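Local structure of L-asparaginase 1 (Escherichia coli, 6NXC) at residues S25-T31 with D68-Y74; W88-A92 with A120-L125; G136-P140 with H185-A191; H225-Q230 with H330-Q335; P253-L257 with R283-V287. The protein hydrolyses L-asparagine to L-aspartate and ammonium as a cytoplasmic homotetramer that binds a second L-asparagine as allosteric activator. The protein carries 1 engineered substitution. One frame throughout, in Å; residues are numbered along the deposited sequence. Where two conformers were deposited one is given.

Contact 1: S25-T31 with D68-Y74; sequences SIYVAYT and DFTIHEY
Y74 lays one face of its ring against T31, whose CG2 sits 3.9 Å from the ring centroid in a CH-pi contact. The same ring brings CE1 to 3.9 Å from A29 CB, and its hydroxyl bonds to D94. Y27 reaches across to H72, both with CG anti to the backbone N (chi1 -176° and 173°); the side chains run alongside one another, and both polar ends are hydrogen-bonded to the D94 carboxylate. Strands 25-31 and 68-74 are parallel, and 68-78 is one of the two outermost strands, within the chain, of the mixed sheet of the N-terminal domain. Six backbone bonds join them, H72 N to V28 O (2.8 Å) being nearly straight at 176°. At the far end, a water bridges S25 OG and T70 OG1. On the other face Y30 CD2 lies 3.6 Å from E73 CG, and I71 CG2 packs 3.8 Å from Y30 CB. A leucine replacing Y74 would probably leave T31 CG2 without its aromatic face and D94 without one hydroxyl partner.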
# COMPACT_ATOMS: atom_id res chain seq x y z
N SER B 25 27.26 9.76 -22.31
CA SER B 25 26.97 8.85 -23.41
C SER B 25 26.57 7.52 -22.80
O SER B 25 27.43 6.89 -22.15
CB SER B 25 28.21 8.82 -24.26
OG SER B 25 27.98 8.07 -25.40
N ILE B 26 25.37 7.10 -23.09
CA ILE B 26 24.81 5.85 -22.52
C ILE B 26 24.68 4.80 -23.64
O ILE B 26 24.24 5.08 -24.78
CB ILE B 26 23.49 6.12 -21.82
CG1 ILE B 26 23.52 7.29 -20.80
CG2 ILE B 26 22.93 4.84 -21.20
CD1 ILE B 26 24.55 7.10 -19.72
N TYR B 27 25.12 3.62 -23.33
CA TYR B 27 24.98 2.47 -24.24
C TYR B 27 23.68 1.73 -23.93
O TYR B 27 23.45 1.30 -22.74
CB TYR B 27 26.16 1.54 -24.07
CG TYR B 27 26.22 0.35 -25.00
CD1 TYR B 27 26.70 0.51 -26.31
CD2 TYR B 27 25.88 -0.94 -24.59
CE1 TYR B 27 26.82 -0.56 -27.17
CE2 TYR B 27 25.99 -2.03 -25.47
CZ TYR B 27 26.49 -1.83 -26.75
OH TYR B 27 26.69 -2.88 -27.60
N VAL B 28 22.90 1.45 -24.98
CA VAL B 28 21.61 0.73 -24.76
C VAL B 28 21.75 -0.63 -25.51
O VAL B 28 21.85 -0.60 -26.73
CB VAL B 28 20.47 1.54 -25.31
CG1 VAL B 28 19.12 0.79 -25.07
CG2 VAL B 28 20.37 2.93 -24.73
N ALA B 29 21.67 -1.69 -24.74
CA ALA B 29 21.66 -3.11 -25.20
C ALA B 29 20.19 -3.45 -25.42
O ALA B 29 19.47 -3.72 -24.46
CB ALA B 29 22.39 -3.97 -24.22
N TYR B 30 19.76 -3.39 -26.68
CA TYR B 30 18.39 -3.78 -27.05
C TYR B 30 18.37 -5.33 -27.21
O TYR B 30 18.63 -5.81 -28.27
CB TYR B 30 17.98 -2.96 -28.26
CG TYR B 30 16.59 -3.29 -28.74
CD1 TYR B 30 15.65 -3.82 -27.92
CD2 TYR B 30 16.30 -3.13 -30.09
CE1 TYR B 30 14.38 -4.12 -28.40
CE2 TYR B 30 15.05 -3.42 -30.58
CZ TYR B 30 14.08 -3.87 -29.73
OH TYR B 30 12.85 -4.22 -30.25
N THR B 31 18.04 -6.10 -26.17
CA THR B 31 18.11 -7.57 -26.18
C THR B 31 16.86 -8.15 -26.85
O THR B 31 16.93 -9.30 -27.26
CB THR B 31 18.42 -8.15 -24.79
OG1 THR B 31 17.28 -7.95 -23.95
CG2 THR B 31 19.68 -7.59 -24.24
N ASP B 68 23.36 11.70 -24.58
CA ASP B 68 23.48 10.98 -25.89
C ASP B 68 23.39 9.45 -25.63
O ASP B 68 23.73 8.94 -24.47
CB ASP B 68 24.79 11.23 -26.57
CG ASP B 68 24.91 12.64 -27.13
OD1 ASP B 68 23.91 13.14 -27.59
OD2 ASP B 68 25.99 13.21 -27.07
N PHE B 69 22.81 8.72 -26.56
CA PHE B 69 22.76 7.26 -26.41
C PHE B 69 23.00 6.58 -27.75
O PHE B 69 22.68 7.11 -28.82
CB PHE B 69 21.47 6.84 -25.70
CG PHE B 69 20.20 7.21 -26.39
CD1 PHE B 69 19.61 8.48 -26.24
CD2 PHE B 69 19.60 6.30 -27.22
CE1 PHE B 69 18.44 8.78 -26.94
CE2 PHE B 69 18.44 6.63 -27.92
CZ PHE B 69 17.87 7.88 -27.79
N THR B 70 23.42 5.34 -27.65
CA THR B 70 23.78 4.47 -28.79
C THR B 70 23.03 3.15 -28.57
O THR B 70 23.19 2.61 -27.46
CB THR B 70 25.29 4.22 -28.81
OG1 THR B 70 25.87 5.49 -29.03
CG2 THR B 70 25.68 3.35 -29.99
N ILE B 71 22.19 2.72 -29.51
CA ILE B 71 21.47 1.40 -29.44
C ILE B 71 22.26 0.32 -30.17
O ILE B 71 22.52 0.47 -31.40
CB ILE B 71 20.03 1.53 -29.99
CG1 ILE B 71 19.30 2.60 -29.20
CG2 ILE B 71 19.26 0.16 -30.00
CD1 ILE B 71 18.04 3.03 -29.87
N HIS B 72 22.48 -0.80 -29.48
CA HIS B 72 22.98 -2.07 -30.02
C HIS B 72 21.77 -2.99 -30.06
O HIS B 72 21.34 -3.41 -29.03
CB HIS B 72 24.14 -2.59 -29.19
CG HIS B 72 24.52 -3.98 -29.65
ND1 HIS B 72 24.97 -5.00 -28.75
CD2 HIS B 72 24.43 -4.54 -30.87
CE1 HIS B 72 25.14 -6.11 -29.45
NE2 HIS B 72 24.76 -5.86 -30.75
N GLU B 73 21.23 -3.24 -31.26
CA GLU B 73 20.09 -4.19 -31.42
C GLU B 73 20.64 -5.62 -31.57
O GLU B 73 21.46 -5.87 -32.43
CB GLU B 73 19.23 -3.79 -32.62
CG GLU B 73 18.02 -4.69 -32.82
CD GLU B 73 17.39 -4.48 -34.20
OE1 GLU B 73 17.11 -3.31 -34.50
OE2 GLU B 73 17.18 -5.50 -34.99
N TYR B 74 20.18 -6.56 -30.75
CA TYR B 74 20.71 -7.94 -30.72
C TYR B 74 20.12 -8.65 -31.94
O TYR B 74 18.96 -8.23 -32.32
CB TYR B 74 20.34 -8.58 -29.40
CG TYR B 74 21.32 -8.30 -28.28
CD1 TYR B 74 21.86 -7.03 -28.08
CD2 TYR B 74 21.60 -9.27 -27.33
CE1 TYR B 74 22.72 -6.74 -27.01
CE2 TYR B 74 22.40 -8.99 -26.22
CZ TYR B 74 23.01 -7.75 -26.10
OH TYR B 74 23.83 -7.48 -25.05
O HOH W 1 26.14 7.52 -27.22

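Contact 2: W88-A92 with A120-L125; sequences WQHIA and ALSFML
A120 presses its methyl over one face of the W88 indole, CB lying 3.6 Å from W88 CD2 and 4.0 Å from the centroid of the five-membered ring, a CH-pi contact. The small alanine lets the broad ring lie close against helix 114-124, while W88 also meets H330 edge-to-face and packs on P239 of a second subunit. The next bump is L121, a fork whose two methyls divide the work: CD1 meets I91 CG2 at 4.0 Å, and CD2 rests 3.9 Å from A92 CB. The I91 and L121 side chains cross at about a right angle. M124 supplies the third bump. Its chain runs extended through chi2 and bends at chi3 (82°), which turns CE back to A92 CB at 3.7 Å and to Q89 OE1 at 3.3 Å. A92 is thus the shallow spot of helix 85-98 that receives both L121 and M124, and L125 CD2 touches the same methyl more distantly. In this buried contact of the N-terminal domain the helical segments run at 57° to each other, their axes 10.1 Å apart at closest approach. No hydrogen bond links the two segments: Q89 OE1, although it touches the methionine methyl, accepts its bond from I227 N of loop 225-230. Cohesion between the helices therefore rests on hydrophobic burial and shape, with the Q89 oxygen that reaches the methionine bonded to a third piece of chain.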
# COMPACT_ATOMS: atom_id res chain seq x y z
N TRP B 88 22.70 -14.49 -20.36
CA TRP B 88 23.19 -13.58 -19.35
C TRP B 88 24.68 -13.29 -19.70
O TRP B 88 25.17 -12.16 -19.61
CB TRP B 88 23.09 -14.24 -17.96
CG TRP B 88 21.72 -14.63 -17.52
CD1 TRP B 88 20.52 -14.14 -17.92
CD2 TRP B 88 21.44 -15.71 -16.61
NE1 TRP B 88 19.50 -14.81 -17.27
CE2 TRP B 88 20.03 -15.80 -16.51
CE3 TRP B 88 22.24 -16.53 -15.82
CZ2 TRP B 88 19.44 -16.66 -15.61
CZ3 TRP B 88 21.65 -17.44 -14.98
CH2 TRP B 88 20.26 -17.52 -14.92
N GLN B 89 25.39 -14.37 -20.01
CA GLN B 89 26.83 -14.27 -20.43
C GLN B 89 27.00 -13.36 -21.64
O GLN B 89 27.94 -12.50 -21.68
CB GLN B 89 27.38 -15.70 -20.71
CG GLN B 89 28.87 -15.66 -21.00
CD GLN B 89 29.76 -15.50 -19.80
OE1 GLN B 89 29.40 -15.88 -18.71
NE2 GLN B 89 30.97 -14.95 -19.99
N HIS B 90 26.13 -13.45 -22.64
CA HIS B 90 26.23 -12.67 -23.91
C HIS B 90 26.09 -11.19 -23.50
O HIS B 90 26.88 -10.33 -24.00
CB HIS B 90 25.06 -13.06 -24.87
CG HIS B 90 25.04 -12.47 -26.24
ND1 HIS B 90 26.15 -11.83 -26.83
CD2 HIS B 90 24.09 -12.53 -27.20
CE1 HIS B 90 25.82 -11.43 -28.06
NE2 HIS B 90 24.58 -11.88 -28.32
N ILE B 91 25.09 -10.88 -22.64
CA ILE B 91 24.86 -9.50 -22.20
C ILE B 91 26.07 -9.01 -21.38
O ILE B 91 26.57 -7.89 -21.67
CB ILE B 91 23.55 -9.38 -21.42
CG1 ILE B 91 22.33 -9.74 -22.25
CG2 ILE B 91 23.47 -8.00 -20.77
CD1 ILE B 91 21.07 -9.97 -21.44
N ALA B 92 26.64 -9.82 -20.48
CA ALA B 92 27.80 -9.42 -19.64
C ALA B 92 28.99 -9.08 -20.53
O ALA B 92 29.70 -8.07 -20.33
CB ALA B 92 28.16 -10.47 -18.67
N ALA B 120 21.50 -12.03 -12.28
CA ALA B 120 22.74 -12.67 -12.82
C ALA B 120 23.84 -11.65 -13.04
O ALA B 120 25.00 -11.93 -12.62
CB ALA B 120 22.45 -13.42 -14.04
N LEU B 121 23.52 -10.54 -13.68
CA LEU B 121 24.56 -9.54 -13.98
C LEU B 121 25.20 -9.07 -12.69
O LEU B 121 26.40 -8.76 -12.66
CB LEU B 121 24.02 -8.37 -14.81
CG LEU B 121 23.58 -8.77 -16.20
CD1 LEU B 121 22.93 -7.58 -16.86
CD2 LEU B 121 24.78 -9.28 -17.04
N SER B 122 24.42 -8.93 -11.60
CA SER B 122 24.94 -8.46 -10.32
C SER B 122 26.12 -9.30 -9.82
O SER B 122 27.08 -8.77 -9.28
CB SER B 122 23.90 -8.30 -9.22
OG SER B 122 23.49 -9.52 -8.68
N PHE B 123 26.02 -10.61 -9.87
CA PHE B 123 27.08 -11.56 -9.47
C PHE B 123 28.20 -11.62 -10.47
O PHE B 123 29.34 -11.67 -10.02
CB PHE B 123 26.46 -12.95 -9.28
CG PHE B 123 25.41 -12.92 -8.21
CD1 PHE B 123 25.77 -12.72 -6.90
CD2 PHE B 123 24.07 -13.14 -8.49
CE1 PHE B 123 24.81 -12.70 -5.90
CE2 PHE B 123 23.12 -13.15 -7.51
CZ PHE B 123 23.49 -12.90 -6.22
N MET B 124 27.91 -11.44 -11.77
CA MET B 124 28.93 -11.66 -12.83
C MET B 124 29.87 -10.43 -12.87
O MET B 124 31.07 -10.60 -13.16
CB MET B 124 28.25 -11.83 -14.20
CG MET B 124 27.53 -13.12 -14.26
SD MET B 124 26.56 -13.16 -15.76
CE MET B 124 27.92 -13.65 -16.78
N LEU B 125 29.34 -9.21 -12.66
CA LEU B 125 30.11 -7.97 -12.95
C LEU B 125 30.85 -7.57 -11.65
O LEU B 125 30.32 -6.77 -10.83
CB LEU B 125 29.17 -6.86 -13.41
CG LEU B 125 28.37 -7.12 -14.66
CD1 LEU B 125 27.53 -5.93 -15.14
CD2 LEU B 125 29.28 -7.49 -15.78

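Contact 3: G136-P140 with H185-A191; sequences GSQIP and HADGFDA. With EDO (1,2-ethanediol), chain R.
Beside the substrate site, the loop after strand 132-135 meets the loop 185-191 through Q138, whose amide oxygen also accepts a weak hydrogen bond from the substrate-binding T111. On the other end of the amide, NE2 gives one bond to G188 O (2.7 Å, 160°) and one to A186 O (3.0 Å, 142°), so two backbone carbonyls grip one nitrogen. G188 O lies in the amide plane; the nitrogen stands above the carbonyl plane of each acceptor. The side chain is bent at chi2 (-86°), bringing the amide to these carbonyls, and A191 CB packs 3.6 Å from NE2. A leucine in place of Q138 would probably leave both carbonyls without this donor and T111 without the amide oxygen. Away from the amide, I139 CD1 touches F189 CZ at 3.7 Å, the two side chains crossing at a slant. An ethanediol, probably from the crystallisation liquor, gives a 2.6 Å bond from its O1 to A186 O. Behind the contact, F171 of strand 167-171 packs on Q138 and A191, while D147, just before helix 148-161, holds the backbone N of Q138 and I139; G204 and I205 of the third subunit cover I139, F189 and Q138.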
# COMPACT_ATOMS: atom_id res chain seq x y z
N GLY B 136 12.27 -2.12 -19.42
CA GLY B 136 11.44 -2.58 -20.52
C GLY B 136 10.04 -2.08 -20.32
O GLY B 136 9.89 -0.94 -19.84
N SER B 137 9.07 -2.78 -20.91
CA SER B 137 7.71 -2.29 -20.79
C SER B 137 6.73 -3.42 -20.89
O SER B 137 7.04 -4.53 -21.39
CB SER B 137 7.41 -1.28 -21.87
OG SER B 137 7.58 -1.88 -23.11
N GLN B 138 5.62 -3.19 -20.27
CA GLN B 138 4.52 -4.14 -20.27
C GLN B 138 3.73 -4.04 -21.58
O GLN B 138 3.04 -5.00 -21.90
CB GLN B 138 3.55 -3.88 -19.13
CG GLN B 138 4.10 -4.24 -17.78
CD GLN B 138 3.89 -5.69 -17.44
OE1 GLN B 138 4.51 -6.55 -18.10
NE2 GLN B 138 3.07 -5.97 -16.42
N ILE B 139 3.71 -2.91 -22.22
CA ILE B 139 3.03 -2.68 -23.54
C ILE B 139 4.11 -2.22 -24.52
O ILE B 139 4.87 -1.26 -24.25
CB ILE B 139 1.93 -1.58 -23.36
CG1 ILE B 139 0.81 -2.09 -22.43
CG2 ILE B 139 1.36 -1.11 -24.68
CD1 ILE B 139 -0.27 -1.10 -22.23
N PRO B 140 4.10 -2.74 -25.74
CA PRO B 140 5.04 -2.28 -26.78
C PRO B 140 5.00 -0.81 -27.17
O PRO B 140 3.95 -0.24 -27.13
CB PRO B 140 4.61 -3.09 -28.01
CG PRO B 140 4.00 -4.33 -27.39
CD PRO B 140 3.26 -3.87 -26.15
N HIS B 185 3.58 -8.42 -10.44
CA HIS B 185 2.23 -8.06 -10.93
C HIS B 185 2.22 -8.29 -12.44
O HIS B 185 2.68 -7.40 -13.11
CB HIS B 185 1.83 -6.61 -10.48
CG HIS B 185 1.94 -6.42 -9.01
ND1 HIS B 185 1.19 -7.17 -8.10
CD2 HIS B 185 2.82 -5.70 -8.28
CE1 HIS B 185 1.57 -6.89 -6.86
NE2 HIS B 185 2.56 -5.94 -6.92
N ALA B 186 1.61 -9.37 -12.95
CA ALA B 186 1.80 -9.72 -14.37
C ALA B 186 1.09 -8.70 -15.25
O ALA B 186 1.52 -8.56 -16.39
CB ALA B 186 1.25 -11.09 -14.62
N ASP B 187 -0.02 -8.10 -14.77
CA ASP B 187 -0.87 -7.28 -15.63
C ASP B 187 -0.64 -5.77 -15.37
O ASP B 187 -1.13 -4.93 -16.14
CB ASP B 187 -2.32 -7.68 -15.53
CG ASP B 187 -2.57 -9.01 -16.24
OD1 ASP B 187 -2.60 -9.02 -17.52
OD2 ASP B 187 -2.64 -10.04 -15.52
N GLY B 188 0.17 -5.44 -14.40
CA GLY B 188 0.26 -4.06 -13.89
C GLY B 188 1.34 -3.29 -14.55
O GLY B 188 2.36 -3.84 -14.85
N PHE B 189 1.22 -1.99 -14.61
CA PHE B 189 2.41 -1.20 -14.92
C PHE B 189 3.45 -1.25 -13.79
O PHE B 189 4.57 -0.92 -14.07
CB PHE B 189 2.01 0.23 -15.22
CG PHE B 189 1.27 0.43 -16.52
CD1 PHE B 189 1.86 0.05 -17.73
CD2 PHE B 189 -0.03 0.86 -16.58
CE1 PHE B 189 1.21 0.22 -18.94
CE2 PHE B 189 -0.69 1.01 -17.78
CZ PHE B 189 -0.10 0.69 -18.96
N ASP B 190 3.03 -1.34 -12.53
CA ASP B 190 4.00 -1.60 -11.39
C ASP B 190 4.35 -3.10 -11.39
O ASP B 190 4.13 -3.77 -10.42
CB ASP B 190 3.29 -1.19 -10.08
CG ASP B 190 2.00 -1.97 -9.80
OD1 ASP B 190 1.36 -2.53 -10.75
OD2 ASP B 190 1.62 -2.08 -8.62
N ALA B 191 4.91 -3.65 -12.44
CA ALA B 191 5.07 -5.11 -12.60
C ALA B 191 6.02 -5.65 -11.56
O ALA B 191 5.97 -6.80 -11.17
CB ALA B 191 5.60 -5.29 -14.00
C1 EDO R . 2.97 -9.64 -19.15
O1 EDO R . 3.31 -9.85 -17.80
C2 EDO R . 3.67 -10.49 -20.18
O2 EDO R . 3.92 -11.91 -19.84

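Contact 4: H225-Q230 with H330-Q335; sequences HPITPQ and HYLLSQ
I227 wedges against the helix at the closely packed heart of the contact, its CG2 3.5 Å from H330 CB and its CG1 3.7 Å from Y331 CA. With CG1 anti to the carbonyl carbon (chi1 -81°), one branch of I227 faces each of these neighbours. The H330 ring turns its edge to the loop, and ND1 donates to T228 O (3.0 Å, 170°) in the ring plane. S334 OG donates to H330 O and accepts from T228 N (3.0 Å), tying the loop to the last turns of the helix. Q335 NE2 is shared by P226 O (2.9 Å), in its amide plane, and by Y331 O. The Y331 edge turns toward the H225 face in an offset edge-to-face pair, planes 77° apart. The loop 225-230 leads from strand 223-224 into strand 232-236 of the C-terminal parallel sheet, and here it lies along helix 322-333. W88 and A120 of the N-terminal domain pack on I227 as well, so the contact sits where the two domains adjoin. Toward the solvent side, where P226 is exposed, the bonding weakens. H225 ND1 gives a weak bond to Q335 OE1. At the opposite end of the loop Q230 NE2 holds S334 OG weakly and a water bridges this nitrogen to L333 O, while Q230 OE1 is hydrogen-bonded to K255 NZ.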
# COMPACT_ATOMS: atom_id res chain seq x y z
N HIS B 225 32.88 -12.48 -14.36
CA HIS B 225 32.99 -13.88 -13.92
C HIS B 225 32.08 -14.65 -14.85
O HIS B 225 30.96 -14.21 -15.17
CB HIS B 225 32.51 -14.09 -12.50
CG HIS B 225 33.45 -13.51 -11.51
ND1 HIS B 225 34.61 -14.12 -11.13
CD2 HIS B 225 33.35 -12.37 -10.78
CE1 HIS B 225 35.26 -13.33 -10.28
NE2 HIS B 225 34.49 -12.27 -10.02
N PRO B 226 32.55 -15.81 -15.37
CA PRO B 226 31.68 -16.61 -16.24
C PRO B 226 30.46 -17.12 -15.49
O PRO B 226 30.52 -17.45 -14.37
CB PRO B 226 32.63 -17.78 -16.67
CG PRO B 226 33.51 -17.94 -15.42
CD PRO B 226 33.80 -16.48 -15.01
N ILE B 227 29.34 -17.26 -16.20
CA ILE B 227 28.17 -18.00 -15.69
C ILE B 227 27.87 -18.98 -16.80
O ILE B 227 27.71 -18.59 -18.02
CB ILE B 227 26.89 -17.24 -15.28
CG1 ILE B 227 26.88 -16.60 -13.90
CG2 ILE B 227 25.70 -18.22 -15.25
CD1 ILE B 227 25.51 -15.98 -13.52
N THR B 228 27.88 -20.25 -16.44
CA THR B 228 27.57 -21.33 -17.39
C THR B 228 26.24 -21.97 -17.01
O THR B 228 25.80 -21.90 -15.83
CB THR B 228 28.69 -22.38 -17.47
OG1 THR B 228 28.72 -23.00 -16.19
CG2 THR B 228 30.08 -21.88 -17.76
N PRO B 229 25.63 -22.71 -17.96
CA PRO B 229 24.56 -23.65 -17.63
C PRO B 229 24.97 -24.66 -16.55
O PRO B 229 26.10 -25.14 -16.43
CB PRO B 229 24.19 -24.35 -18.91
CG PRO B 229 24.90 -23.65 -19.98
CD PRO B 229 26.05 -22.88 -19.37
N GLN B 230 24.06 -24.86 -15.62
CA GLN B 230 24.31 -25.74 -14.46
C GLN B 230 22.99 -26.40 -14.17
O GLN B 230 21.98 -25.67 -14.20
CB GLN B 230 24.69 -24.93 -13.23
CG GLN B 230 25.96 -24.13 -13.38
CD GLN B 230 27.19 -25.01 -13.39
OE1 GLN B 230 27.12 -26.21 -13.05
NE2 GLN B 230 28.32 -24.40 -13.69
N HIS B 330 24.32 -20.43 -10.07
CA HIS B 330 24.94 -20.42 -11.43
C HIS B 330 26.29 -19.79 -11.31
O HIS B 330 27.33 -20.38 -11.81
CB HIS B 330 24.14 -19.72 -12.51
CG HIS B 330 23.08 -20.62 -13.07
ND1 HIS B 330 23.33 -21.44 -14.16
CD2 HIS B 330 21.78 -20.77 -12.80
CE1 HIS B 330 22.23 -22.09 -14.44
NE2 HIS B 330 21.27 -21.68 -13.66
N TYR B 331 26.36 -18.65 -10.60
CA TYR B 331 27.64 -17.93 -10.48
C TYR B 331 28.67 -18.76 -9.68
O TYR B 331 29.76 -19.02 -10.18
CB TYR B 331 27.38 -16.55 -9.83
CG TYR B 331 28.61 -15.91 -9.26
CD1 TYR B 331 29.59 -15.41 -10.06
CD2 TYR B 331 28.77 -15.80 -7.91
CE1 TYR B 331 30.72 -14.79 -9.55
CE2 TYR B 331 29.90 -15.23 -7.37
CZ TYR B 331 30.89 -14.75 -8.20
OH TYR B 331 31.96 -14.20 -7.60
N LEU B 332 28.29 -19.23 -8.51
CA LEU B 332 29.26 -19.91 -7.63
C LEU B 332 29.65 -21.27 -8.21
O LEU B 332 30.88 -21.58 -8.14
CB LEU B 332 28.62 -20.08 -6.23
CG LEU B 332 28.51 -18.80 -5.42
CD1 LEU B 332 27.64 -19.08 -4.23
CD2 LEU B 332 29.88 -18.24 -4.99
N LEU B 333 28.74 -22.06 -8.81
CA LEU B 333 29.12 -23.38 -9.39
C LEU B 333 30.05 -23.16 -10.58
O LEU B 333 30.73 -24.09 -10.93
CB LEU B 333 27.89 -24.13 -9.88
CG LEU B 333 26.90 -24.57 -8.80
CD1 LEU B 333 25.59 -25.07 -9.33
CD2 LEU B 333 27.55 -25.65 -8.02
N SER B 334 29.96 -22.02 -11.24
CA SER B 334 30.79 -21.74 -12.46
C SER B 334 32.17 -21.25 -12.01
O SER B 334 33.00 -21.02 -12.93
CB SER B 334 30.11 -20.69 -13.34
OG SER B 334 28.83 -21.14 -13.77
N GLN B 335 32.40 -20.99 -10.72
CA GLN B 335 33.71 -20.39 -10.24
C GLN B 335 34.60 -21.54 -9.76
O GLN B 335 34.21 -22.72 -9.75
CB GLN B 335 33.58 -19.31 -9.15
CG GLN B 335 32.79 -18.01 -9.45
CD GLN B 335 32.85 -17.57 -10.90
OE1 GLN B 335 33.91 -17.06 -11.28
NE2 GLN B 335 31.76 -17.73 -11.73
O HOH W 2 31.02 -26.14 -13.48

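Contact 5: P253-L257 with R283-V287; sequences PVKAL and RGIVV
K255 O is gripped twice: V286 N donates to it across the contact (3.1 Å, 166°), and a water at 2.8 Å from K255 O donates to it while also bonding to G284 O. V286 O in turn accepts from L257 N at 2.9 Å, so V286 uses both its N-H and its C=O toward segment 253-257. Side chains pair in register: A256 CB lies 4.1 Å from V286 CB on the face that packs on L329 of helix 322-333, and L257 CB lies 4.1 Å from V287 CG2 on the other. I285 has CG2 anti to its own N and CG1 beside it (chi1 -66°); CG2 reaches A256 CA at 3.9 Å, and CG1 lies 3.6 Å from V254 O. G284, with positive phi, is the C-prime residue of the Schellman motif that ends helix 271-282, turning the chain into the second strand. Strand, helix and strand form a parallel beta-alpha-beta crossover, a building unit of the four-stranded parallel sheet in the C-terminal domain.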
# COMPACT_ATOMS: atom_id res chain seq x y z
N PRO B 253 22.12 -35.07 -14.30
CA PRO B 253 22.99 -34.14 -13.57
C PRO B 253 22.01 -33.33 -12.71
O PRO B 253 20.99 -32.88 -13.29
CB PRO B 253 23.73 -33.42 -14.73
CG PRO B 253 22.74 -33.43 -15.93
CD PRO B 253 21.77 -34.58 -15.66
N VAL B 254 22.12 -33.28 -11.38
CA VAL B 254 21.66 -32.05 -10.63
C VAL B 254 22.78 -31.68 -9.68
O VAL B 254 23.37 -32.63 -9.11
CB VAL B 254 20.26 -32.16 -10.01
CG1 VAL B 254 20.17 -31.66 -8.60
CG2 VAL B 254 19.22 -31.41 -10.84
N LYS B 255 23.21 -30.40 -9.67
CA LYS B 255 24.31 -29.89 -8.82
C LYS B 255 23.78 -29.13 -7.59
O LYS B 255 24.54 -28.88 -6.67
CB LYS B 255 25.20 -28.96 -9.63
CG LYS B 255 26.14 -29.75 -10.55
CD LYS B 255 27.41 -29.00 -10.79
CE LYS B 255 27.91 -29.19 -12.20
NZ LYS B 255 28.90 -28.13 -12.53
N ALA B 256 22.53 -28.65 -7.68
CA ALA B 256 21.95 -27.83 -6.62
C ALA B 256 20.44 -27.97 -6.70
O ALA B 256 19.91 -28.33 -7.73
CB ALA B 256 22.42 -26.40 -6.77
N LEU B 257 19.83 -27.85 -5.56
CA LEU B 257 18.38 -27.86 -5.43
C LEU B 257 18.00 -26.59 -4.65
O LEU B 257 18.54 -26.38 -3.54
CB LEU B 257 18.24 -29.14 -4.63
CG LEU B 257 17.15 -30.06 -5.05
CD1 LEU B 257 17.44 -31.42 -4.45
CD2 LEU B 257 15.89 -29.41 -4.49
N ARG B 283 26.04 -36.42 -1.49
CA ARG B 283 26.59 -36.54 -2.85
C ARG B 283 27.09 -35.22 -3.40
O ARG B 283 27.46 -35.24 -4.59
CB ARG B 283 25.55 -37.08 -3.82
CG ARG B 283 25.22 -38.54 -3.60
CD ARG B 283 23.86 -38.84 -4.18
NE ARG B 283 23.76 -40.13 -4.84
CZ ARG B 283 23.57 -41.30 -4.24
NH1 ARG B 283 23.51 -41.39 -2.92
NH2 ARG B 283 23.48 -42.40 -4.97
N GLY B 284 27.18 -34.15 -2.61
CA GLY B 284 27.85 -32.91 -3.00
C GLY B 284 26.87 -31.91 -3.61
O GLY B 284 27.31 -30.81 -4.05
N ILE B 285 25.58 -32.25 -3.57
CA ILE B 285 24.55 -31.33 -4.09
C ILE B 285 24.34 -30.18 -3.09
O ILE B 285 24.27 -30.42 -1.85
CB ILE B 285 23.29 -32.14 -4.38
CG1 ILE B 285 23.48 -33.15 -5.52
CG2 ILE B 285 22.14 -31.19 -4.62
CD1 ILE B 285 22.41 -34.13 -5.58
N VAL B 286 24.32 -28.91 -3.57
CA VAL B 286 24.05 -27.72 -2.72
C VAL B 286 22.54 -27.59 -2.60
O VAL B 286 21.87 -27.33 -3.61
CB VAL B 286 24.69 -26.46 -3.30
CG1 VAL B 286 24.26 -25.25 -2.47
CG2 VAL B 286 26.22 -26.64 -3.39
N VAL B 287 22.00 -27.80 -1.41
CA VAL B 287 20.54 -27.66 -1.18
C VAL B 287 20.29 -26.36 -0.39
O VAL B 287 20.80 -26.23 0.74
CB VAL B 287 19.94 -28.89 -0.49
CG1 VAL B 287 18.46 -28.78 -0.33
CG2 VAL B 287 20.32 -30.10 -1.24
O HOH W 3 27.27 -29.30 -6.37

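Overall arrangement
Contacts 1, 2, 4 and 5 touch in succession. Strand 68-78 runs on toward helix 85-98, and Y74 OH of contact 1 lies 3.6 Å from I91 CA of contact 2. Contact 2 joins contact 4 through Q89 OE1 to I227 N and M124 O to H225 N, each 2.9 Å, their centres about 10 Å apart. Contact 5, nested within the loop closed by contact 4, is tied to it by K255 NZ to Q230 OE1 at 2.7 Å. Contact 3 stands apart from the others, nearest atoms about 9 Å from contact 1, but close to catalysis: the side chain of I139 is about 5 Å from that of the active-site T34.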